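Local coordinates for protein DMSP lyase (Ruegeria pomeroyi, PDB 5CU1) that binds an iron(III) ion and belongs to a family of cupin-fold lyases with a beta-barrel core, at residues E25-H30 / V40-S45; C110-G115 / L123-V128; A143-F148 / A191-R196. All blocks are in the same frame, centred on the assembly; numbering follows the deposited sequence.

Contact 1 of 3, residues E25-H30 / V40-S45; sequences EFQALH and VALPDS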
loop_
_atom_site.group_PDB
_atom_site.type_symbol
_atom_site.label_atom_id
_atom_site.label_comp_id
_atom_site.label_asym_id
_atom_site.label_seq_id
_atom_site.Cartn_x
_atom_site.Cartn_y
_atom_site.Cartn_z
ATOM N N GLU A 25 -9.526 -1.180 -12.346
ATOM C CA GLU A 25 -8.252 -0.671 -12.602
ATOM C C GLU A 25 -7.080 -1.530 -12.090
ATOM O O GLU A 25 -6.183 -1.604 -12.752
ATOM C CB GLU A 25 -8.083 0.750 -12.236
ATOM C CG GLU A 25 -8.813 1.780 -12.927
ATOM C CD GLU A 25 -8.522 1.962 -14.325
ATOM O OE1 GLU A 25 -7.676 1.531 -14.900
ATOM O OE2 GLU A 25 -9.317 2.494 -14.892
ATOM N N PHE A 26 -7.268 -2.197 -10.960
ATOM C CA PHE A 26 -6.432 -3.207 -10.437
ATOM C C PHE A 26 -6.182 -4.433 -11.344
ATOM O O PHE A 26 -5.100 -4.699 -11.555
ATOM C CB PHE A 26 -6.620 -3.476 -8.936
ATOM C CG PHE A 26 -5.794 -4.551 -8.443
ATOM C CD1 PHE A 26 -4.512 -4.398 -8.317
ATOM C CD2 PHE A 26 -6.306 -5.796 -8.245
ATOM C CE1 PHE A 26 -3.718 -5.418 -8.032
ATOM C CE2 PHE A 26 -5.485 -6.825 -7.914
ATOM C CZ PHE A 26 -4.192 -6.617 -7.783
ATOM N N GLN A 27 -7.256 -5.044 -11.799
ATOM C CA GLN A 27 -7.357 -6.223 -12.607
ATOM C C GLN A 27 -6.638 -6.097 -13.931
ATOM O O GLN A 27 -5.996 -6.976 -14.374
ATOM C CB GLN A 27 -8.831 -6.610 -12.735
ATOM C CG GLN A 27 -9.345 -7.289 -11.555
ATOM C CD GLN A 27 -10.784 -7.438 -11.521
ATOM O OE1 GLN A 27 -11.427 -6.637 -11.974
ATOM N NE2 GLN A 27 -11.281 -8.521 -10.983
ATOM N N ALA A 28 -6.815 -4.940 -14.533
ATOM C CA ALA A 28 -6.139 -4.528 -15.730
ATOM C C ALA A 28 -4.800 -4.205 -15.585
ATOM O O ALA A 28 -4.185 -4.510 -16.367
ATOM C CB ALA A 28 -6.858 -3.434 -16.442
ATOM N N LEU A 29 -4.247 -3.760 -14.519
ATOM C CA LEU A 29 -2.798 -3.549 -14.382
ATOM C C LEU A 29 -2.009 -4.642 -14.011
ATOM O O LEU A 29 -0.967 -4.702 -14.322
ATOM C CB LEU A 29 -2.647 -2.521 -13.286
ATOM C CG LEU A 29 -1.349 -2.211 -12.682
ATOM C CD1 LEU A 29 -0.618 -1.403 -13.609
ATOM C CD2 LEU A 29 -1.566 -1.592 -11.488
ATOM N N HIS A 30 -2.620 -5.533 -13.391
ATOM C CA HIS A 30 -2.167 -6.745 -13.005
ATOM C C HIS A 30 -1.832 -7.532 -14.202
ATOM O O HIS A 30 -0.763 -7.925 -14.326
ATOM C CB HIS A 30 -3.154 -7.455 -12.291
ATOM C CG HIS A 30 -2.719 -8.767 -11.764
ATOM N ND1 HIS A 30 -2.834 -9.907 -12.443
ATOM C CD2 HIS A 30 -2.180 -9.097 -10.609
ATOM C CE1 HIS A 30 -2.439 -10.883 -11.705
ATOM N NE2 HIS A 30 -2.043 -10.417 -10.588
ATOM N N VAL A 40 1.287 -13.420 -8.196
ATOM C CA VAL A 40 -0.013 -13.882 -7.905
ATOM C C VAL A 40 -0.976 -13.826 -9.162
ATOM O O VAL A 40 -1.029 -13.006 -9.860
ATOM C CB VAL A 40 -0.551 -13.297 -6.571
ATOM C CG1 VAL A 40 -0.988 -11.884 -6.554
ATOM C CG2 VAL A 40 -1.468 -14.233 -5.971
ATOM N N ALA A 41 -1.704 -14.832 -9.334
ATOM C CA ALA A 41 -2.839 -14.908 -10.154
ATOM C C ALA A 41 -4.016 -14.373 -9.559
ATOM O O ALA A 41 -4.299 -14.590 -8.463
ATOM C CB ALA A 41 -3.086 -16.314 -10.629
ATOM N N LEU A 42 -4.690 -13.646 -10.372
ATOM C CA LEU A 42 -5.916 -12.975 -10.070
ATOM C C LEU A 42 -6.955 -13.989 -10.212
ATOM O O LEU A 42 -6.946 -14.749 -11.161
ATOM C CB LEU A 42 -6.170 -11.814 -10.945
ATOM C CG LEU A 42 -6.092 -10.508 -10.254
ATOM C CD1 LEU A 42 -4.919 -10.420 -9.311
ATOM C CD2 LEU A 42 -6.272 -9.291 -11.071
ATOM N N PRO A 43 -7.795 -14.106 -9.082
ATOM C CA PRO A 43 -8.701 -15.245 -9.143
ATOM C C PRO A 43 -9.864 -15.003 -9.860
ATOM O O PRO A 43 -10.403 -15.981 -10.223
ATOM C CB PRO A 43 -9.150 -15.486 -7.721
ATOM C CG PRO A 43 -8.564 -14.496 -6.888
ATOM C CD PRO A 43 -7.955 -13.493 -7.681
ATOM N N ASP A 44 -10.242 -13.778 -10.006
ATOM C CA ASP A 44 -11.250 -13.249 -10.904
ATOM C C ASP A 44 -12.926 -13.142 -10.601
ATOM O O ASP A 44 -13.787 -12.809 -11.417
ATOM C CB ASP A 44 -10.805 -13.449 -12.359
ATOM C CG ASP A 44 -10.893 -12.117 -13.211
ATOM O OD1 ASP A 44 -9.858 -11.523 -13.559
ATOM O OD2 ASP A 44 -12.028 -11.696 -13.462
ATOM N N SER A 45 -13.223 -13.133 -9.332
ATOM C CA SER A 45 -13.661 -14.166 -8.527
ATOM C C SER A 45 -13.421 -13.779 -7.148
ATOM O O SER A 45 -12.939 -14.530 -6.406
ATOM C CB SER A 45 -13.060 -15.500 -8.946
ATOM O OG SER A 45 -13.266 -15.589 -10.284
#
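Leu42 lays its CD1 methyl over one face of the His30 imidazole, a CH-pi contact with CD1 3.3 Å from the ring centroid of His30 and displaced toward the rim rather than set squarely over the middle. The histidine belongs to helix 17-32 and the leucine to the loop that follows helix 34-39, so two side chains reaching tip to tip bring the loop against the helix. His30 has CG anti to its backbone N (chi1 -177°), which carries the ring toward the loop. There its NE2 donates to the backbone O of Val40, 2.9 Å away, in a weak bond bent to 127° at the hydrogen. That acceptor sits at the edge of the ring, so face and edge of one imidazole are engaged by the same loop.

The second methyl, CD2, settles against the helix surface between Gln27 and His30, 3.6 Å from Gln27 CA and 3.7 Å from Gln27 CG. CD1 also reaches Phe26, 3.9 Å from its CE2 and oblique to the ring, whose tip also packs on strand 189-196. Farther out, Gln27 NE2 and Asp44 OD2 stand 4.1 Å apart, and the aspartate is poorly ordered. His30 also touches Leu36 and Ala37, tying helix 34-39 into the same corner.

The chemistry is therefore mostly apolar, with one branched side chain fitted over an aromatic face and against the helix at Gln27. The single polar link, bent and weak, ties NE2 of the buried imidazole to Val40 O and probably helps fix the ring's rotation.

Contact 2 of 3, residues C110-G115 / L123-V128; sequences CLIGEG and LAAYVV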
loop_
_atom_site.group_PDB
_atom_site.type_symbol
_atom_site.label_atom_id
_atom_site.label_comp_id
_atom_site.label_asym_id
_atom_site.label_seq_id
_atom_site.Cartn_x
_atom_site.Cartn_y
_atom_site.Cartn_z
ATOM N N CYS A 110 -6.700 -1.325 2.697
ATOM C CA CYS A 110 -7.216 -2.533 1.967
ATOM C C CYS A 110 -8.186 -2.354 0.785
ATOM O O CYS A 110 -9.107 -1.785 0.876
ATOM C CB CYS A 110 -7.649 -3.671 2.893
ATOM S SG CYS A 110 -7.189 -5.306 2.539
ATOM N N LEU A 111 -7.854 -2.892 -0.347
ATOM C CA LEU A 111 -8.749 -3.278 -1.349
ATOM C C LEU A 111 -9.141 -4.780 -1.367
ATOM O O LEU A 111 -10.243 -5.036 -1.352
ATOM C CB LEU A 111 -8.368 -2.686 -2.665
ATOM C CG LEU A 111 -8.777 -3.359 -3.932
ATOM C CD1 LEU A 111 -10.096 -2.750 -4.449
ATOM C CD2 LEU A 111 -7.701 -3.222 -4.936
ATOM N N ILE A 112 -8.236 -5.735 -1.287
ATOM C CA ILE A 112 -8.469 -7.136 -1.224
ATOM C C ILE A 112 -8.013 -7.736 0.107
ATOM O O ILE A 112 -7.005 -7.858 0.281
ATOM C CB ILE A 112 -7.943 -7.881 -2.489
ATOM C CG1 ILE A 112 -8.634 -7.368 -3.743
ATOM C CG2 ILE A 112 -8.145 -9.310 -2.343
ATOM C CD1 ILE A 112 -7.986 -7.783 -4.949
ATOM N N GLY A 113 -8.881 -8.117 0.979
ATOM C CA GLY A 113 -8.669 -8.723 2.216
ATOM C C GLY A 113 -9.416 -8.082 3.300
ATOM O O GLY A 113 -10.229 -7.359 3.096
ATOM N N GLU A 114 -8.964 -8.342 4.462
ATOM C CA GLU A 114 -9.461 -7.816 5.727
ATOM C C GLU A 114 -9.574 -6.301 5.768
ATOM O O GLU A 114 -8.566 -5.586 5.750
ATOM C CB GLU A 114 -8.544 -8.294 6.857
ATOM C CG GLU A 114 -8.704 -7.568 8.153
ATOM C CD GLU A 114 -9.692 -8.234 9.053
ATOM O OE1 GLU A 114 -10.709 -8.736 8.531
ATOM O OE2 GLU A 114 -9.448 -8.267 10.281
ATOM N N GLY A 115 -10.808 -5.819 5.847
ATOM C CA GLY A 115 -11.068 -4.396 5.881
ATOM C C GLY A 115 -11.249 -3.808 4.497
ATOM O O GLY A 115 -11.395 -2.596 4.356
ATOM N N LEU A 123 -4.602 -13.773 -2.037
ATOM C CA LEU A 123 -4.026 -12.487 -2.018
ATOM C C LEU A 123 -4.689 -11.451 -1.074
ATOM O O LEU A 123 -5.737 -11.620 -0.707
ATOM C CB LEU A 123 -3.815 -12.014 -3.486
ATOM C CG LEU A 123 -4.771 -11.574 -4.533
ATOM C CD1 LEU A 123 -5.908 -12.535 -4.687
ATOM C CD2 LEU A 123 -5.368 -10.299 -4.240
ATOM N N ALA A 124 -3.990 -10.407 -0.731
ATOM C CA ALA A 124 -4.443 -9.084 -0.439
ATOM C C ALA A 124 -3.777 -7.986 -1.229
ATOM O O ALA A 124 -2.872 -8.160 -1.766
ATOM C CB ALA A 124 -4.341 -8.821 0.996
ATOM N N ALA A 125 -4.460 -6.939 -1.342
ATOM C CA ALA A 125 -4.091 -5.774 -1.973
ATOM C C ALA A 125 -4.470 -4.626 -1.146
ATOM O O ALA A 125 -5.484 -4.566 -0.648
ATOM C CB ALA A 125 -4.626 -5.672 -3.378
ATOM N N TYR A 126 -3.570 -3.658 -1.202
ATOM C CA TYR A 126 -3.413 -2.384 -0.534
ATOM C C TYR A 126 -2.786 -1.182 -1.436
ATOM O O TYR A 126 -2.200 -1.378 -2.462
ATOM C CB TYR A 126 -2.696 -2.481 0.835
ATOM C CG TYR A 126 -2.922 -3.586 1.746
ATOM C CD1 TYR A 126 -3.786 -3.491 2.730
ATOM C CD2 TYR A 126 -2.202 -4.719 1.676
ATOM C CE1 TYR A 126 -3.959 -4.442 3.592
ATOM C CE2 TYR A 126 -2.411 -5.685 2.523
ATOM C CZ TYR A 126 -3.342 -5.550 3.482
ATOM O OH TYR A 126 -3.527 -6.512 4.333
ATOM N N VAL A 127 -2.992 0.017 -0.933
ATOM C CA VAL A 127 -2.403 1.328 -1.250
ATOM C C VAL A 127 -1.693 1.833 -0.090
ATOM O O VAL A 127 -2.167 1.713 0.909
ATOM C CB VAL A 127 -3.401 2.271 -1.902
ATOM C CG1 VAL A 127 -4.511 2.495 -0.935
ATOM C CG2 VAL A 127 -2.838 3.541 -2.472
ATOM N N VAL A 128 -0.501 2.326 -0.288
ATOM C CA VAL A 128 0.352 3.132 0.549
ATOM C C VAL A 128 0.659 4.367 -0.096
ATOM O O VAL A 128 1.133 4.410 -1.069
ATOM C CB VAL A 128 1.641 2.371 1.080
ATOM C CG1 VAL A 128 2.505 3.066 1.960
ATOM C CG2 VAL A 128 1.171 1.124 1.834
HETATM O O HOH W 1 -5.884 -6.650 5.699
#
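A classic beta bulge marks the point where the chain turns a corner at the edge of the five-stranded sheet of this cupin fold. Leu111 and Ile112 both face Ala125 of strand 124-130, so one carbonyl serves two consecutive amides. Leu111 N donates to Ala125 O at 2.9 Å, from above the carbonyl plane (29° out of it), whereas Ile112 N meets the same Ala125 O at 3.1 Å on a lone pair and along a straighter line. The extra residue is accommodated by helix-like backbone angles at Leu111 (phi -97°, psi -48°). Ala125 N returns a bond to Ile112 O at 3.2 Å and completes an antiparallel hydrogen-bonded pair. That carbonyl is crowded, since Ala124 CB lies only 2.9 Å from Ile112 O.

The two faces differ in character. On that of Ile112 and Ala125 the packing is aliphatic: Ile112, with CG2 anti to its backbone N, crosses Leu123 obliquely and sets CG2 3.5 Å from Leu123 CD2. Ile112 also meets helix 17-32, and Leu111, at the corner, meets Leu22 of the same helix. The face of Cys110 and Tyr126, a non-hydrogen-bonded pair, carries a sulfur-aromatic contact, Cys110 SG approaching Tyr126 CE1 to 3.5 Å at an oblique slant to the ring. The phenol ring in turn meets Trp195 edge-to-face.

After the bulge, Gly113 takes backbone angles at which a CB would be jammed against the preceding carbonyl O and pressed close to Ala124 CB. Beyond it, a single water bridges the two segments, donating to Glu114 O at 2.9 Å and hydrogen-bonded to Tyr126 OH at 2.7 Å.

Contact 3 of 3, residues A143-F148 / A191-R196; sequences AEEIYF and ALVLWR. With FE (Fe (III) ion), chain B.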
loop_
_atom_site.group_PDB
_atom_site.type_symbol
_atom_site.label_atom_id
_atom_site.label_comp_id
_atom_site.label_asym_id
_atom_site.label_seq_id
_atom_site.Cartn_x
_atom_site.Cartn_y
_atom_site.Cartn_z
ATOM N N ALA A 143 3.416 -12.562 5.343
ATOM C CA ALA A 143 3.236 -12.447 4.040
ATOM C C ALA A 143 4.497 -12.068 3.289
ATOM O O ALA A 143 5.105 -11.217 3.578
ATOM C CB ALA A 143 2.120 -11.480 3.712
ATOM N N GLU A 144 4.659 -12.717 2.205
ATOM C CA GLU A 144 5.333 -12.235 1.087
ATOM C C GLU A 144 4.685 -11.100 0.390
ATOM O O GLU A 144 3.557 -11.053 0.257
ATOM C CB GLU A 144 5.653 -13.329 0.156
ATOM C CG GLU A 144 6.362 -14.484 0.727
ATOM C CD GLU A 144 6.847 -15.513 -0.283
ATOM O OE1 GLU A 144 6.172 -16.082 -0.942
ATOM O OE2 GLU A 144 7.951 -15.813 -0.357
ATOM N N GLU A 145 5.533 -10.220 0.016
ATOM C CA GLU A 145 5.214 -8.935 -0.483
ATOM C C GLU A 145 5.833 -8.368 -1.754
ATOM O O GLU A 145 6.829 -8.475 -1.951
ATOM C CB GLU A 145 5.162 -7.924 0.665
ATOM C CG GLU A 145 5.048 -6.521 0.412
ATOM C CD GLU A 145 5.212 -5.670 1.592
ATOM O OE1 GLU A 145 6.167 -5.435 2.067
ATOM O OE2 GLU A 145 4.324 -5.285 2.105
ATOM N N ILE A 146 5.035 -7.821 -2.579
ATOM C CA ILE A 146 5.380 -6.852 -3.586
ATOM C C ILE A 146 4.936 -5.379 -3.470
ATOM O O ILE A 146 3.887 -5.144 -3.367
ATOM C CB ILE A 146 5.245 -7.491 -4.996
ATOM C CG1 ILE A 146 6.297 -6.972 -5.973
ATOM C CG2 ILE A 146 3.803 -7.696 -5.479
ATOM C CD1 ILE A 146 6.157 -7.542 -7.383
ATOM N N TYR A 147 5.835 -4.458 -3.479
ATOM C CA TYR A 147 5.665 -3.039 -3.712
ATOM C C TYR A 147 5.906 -2.536 -5.180
ATOM O O TYR A 147 6.913 -2.449 -5.659
ATOM C CB TYR A 147 6.420 -2.247 -2.597
ATOM C CG TYR A 147 5.868 -1.797 -1.265
ATOM C CD1 TYR A 147 5.813 -2.582 -0.194
ATOM C CD2 TYR A 147 5.580 -0.514 -1.056
ATOM C CE1 TYR A 147 5.468 -2.126 1.027
ATOM C CE2 TYR A 147 5.184 -0.055 0.103
ATOM C CZ TYR A 147 5.107 -0.832 1.163
ATOM O OH TYR A 147 4.761 -0.233 2.247
ATOM N N PHE A 148 4.872 -2.259 -5.819
ATOM C CA PHE A 148 4.726 -1.590 -7.077
ATOM C C PHE A 148 4.357 -0.145 -6.944
ATOM O O PHE A 148 3.383 0.133 -6.619
ATOM C CB PHE A 148 3.897 -2.447 -8.095
ATOM C CG PHE A 148 3.888 -1.970 -9.480
ATOM C CD1 PHE A 148 4.542 -2.626 -10.510
ATOM C CD2 PHE A 148 3.184 -0.921 -9.784
ATOM C CE1 PHE A 148 4.510 -2.219 -11.712
ATOM C CE2 PHE A 148 3.181 -0.478 -11.052
ATOM C CZ PHE A 148 3.882 -1.139 -11.986
ATOM N N ALA A 191 1.856 3.514 -3.720
ATOM C CA ALA A 191 2.169 2.180 -4.236
ATOM C C ALA A 191 1.003 1.241 -4.096
ATOM O O ALA A 191 0.182 1.376 -3.197
ATOM C CB ALA A 191 3.392 1.585 -3.520
ATOM N N LEU A 192 0.942 0.289 -5.008
ATOM C CA LEU A 192 0.141 -0.901 -4.840
ATOM C C LEU A 192 1.003 -1.902 -4.106
ATOM O O LEU A 192 2.177 -2.066 -4.448
ATOM C CB LEU A 192 -0.299 -1.464 -6.187
ATOM C CG LEU A 192 -0.897 -2.871 -6.169
ATOM C CD1 LEU A 192 -2.295 -2.852 -5.544
ATOM C CD2 LEU A 192 -0.918 -3.485 -7.576
ATOM N N VAL A 193 0.429 -2.538 -3.084
ATOM C CA VAL A 193 1.101 -3.562 -2.300
ATOM C C VAL A 193 0.303 -4.862 -2.328
ATOM O O VAL A 193 -0.840 -4.871 -1.904
ATOM C CB VAL A 193 1.273 -3.124 -0.849
ATOM C CG1 VAL A 193 2.199 -4.095 -0.103
ATOM C CG2 VAL A 193 1.791 -1.710 -0.797
ATOM N N LEU A 194 0.905 -5.942 -2.834
ATOM C CA LEU A 194 0.270 -7.262 -2.872
ATOM C C LEU A 194 0.854 -8.194 -1.829
ATOM O O LEU A 194 2.053 -8.183 -1.601
ATOM C CB LEU A 194 0.423 -7.903 -4.254
ATOM C CG LEU A 194 -0.194 -7.101 -5.401
ATOM C CD1 LEU A 194 -0.064 -7.837 -6.709
ATOM C CD2 LEU A 194 -1.656 -6.783 -5.113
ATOM N N TRP A 195 -0.015 -8.977 -1.187
ATOM C CA TRP A 195 0.372 -9.998 -0.211
ATOM C C TRP A 195 -0.035 -11.384 -0.683
ATOM O O TRP A 195 -1.067 -11.563 -1.338
ATOM C CB TRP A 195 -0.277 -9.758 1.153
ATOM C CG TRP A 195 0.372 -8.730 1.971
ATOM C CD1 TRP A 195 1.174 -7.740 1.536
ATOM C CD2 TRP A 195 0.273 -8.579 3.392
ATOM N NE1 TRP A 195 1.588 -6.968 2.590
ATOM C CE2 TRP A 195 1.049 -7.469 3.742
ATOM C CE3 TRP A 195 -0.401 -9.276 4.395
ATOM C CZ2 TRP A 195 1.187 -7.047 5.062
ATOM C CZ3 TRP A 195 -0.271 -8.853 5.698
ATOM C CH2 TRP A 195 0.520 -7.751 6.022
ATOM N N ARG A 196 0.772 -12.368 -0.321
ATOM C CA ARG A 196 0.447 -13.747 -0.602
ATOM C C ARG A 196 0.971 -14.549 0.565
ATOM O O ARG A 196 1.916 -14.121 1.228
ATOM C CB ARG A 196 1.046 -14.190 -1.937
ATOM C CG ARG A 196 2.561 -14.278 -1.957
ATOM C CD ARG A 196 3.104 -14.549 -3.355
ATOM N NE ARG A 196 4.478 -15.056 -3.287
ATOM C CZ ARG A 196 5.194 -15.469 -4.329
ATOM N NH1 ARG A 196 4.708 -15.438 -5.562
ATOM N NH2 ARG A 196 6.417 -15.924 -4.132
HETATM FE FE FE B . 5.400 -4.532 4.091
#
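Two neighbouring inner strands of the cupin barrel, 144-150 and 189-196, run antiparallel (166° between their short segments) and present a metal ligand from one face. Backbone pairs Ile146-Leu194 and Phe148-Leu192 are each joined by two hydrogen bonds. Glu145 grips the iron(III) ion with both carboxylate oxygens, OE2 at 2.4 Å from FE; His141 and His180 complete the protein ligands. Glu145 CG is anti to its backbone N, lifting the carboxylate clear of the sheet. Trp195, alongside, donates from NE1 to Glu145 OE2 at 3.2 Å, from above the carboxylate plane, while His174 hydrogen-bonds to Glu145 OE1. With both oxygens on the metal, these two donors probably help hold the carboxylate's orientation. Ala143 CB packs over one face of the indole, toward its rim, 3.4 Å from Trp195 CE3.

On the same face, Val193 CG2 sits 3.8 Å from the Tyr147 ring centroid, almost on the normal. The opposite face carries a salt bridge: Arg196 NE (3.1 Å) and NH2 (3.2 Å) both grip Glu144 OE1, from above the carboxylate plane but near the guanidinium plane. Arg196 NH1 hydrogen-bonds to Phe39 O. The His141-to-Glu145 spacing, with the glutamate on a barrel strand, matches the first conserved cupin motif.

Contacts 2 and 3 are buried and share one sheet: strands 124-130 and 189-196 are neighbours, with Tyr126 O and Val128 O probably accepting from Val193 N and Ala191 N. Contact 1 is only partly buried and lies outside the barrel, where Phe26 bridges to both others by packing, on Leu192 and Leu194 of contact 3 and on Ile112 of contact 2. Chemistry follows place. The helix-loop contact relies on methyl and ring surfaces, the sheet's edge on a doubly used carbonyl, and its interior on regular strand pairing, with a salt bridge at the strand ends and a metal-bound carboxylate. Of the three, only 143-148/191-196 supplies a metal ligand.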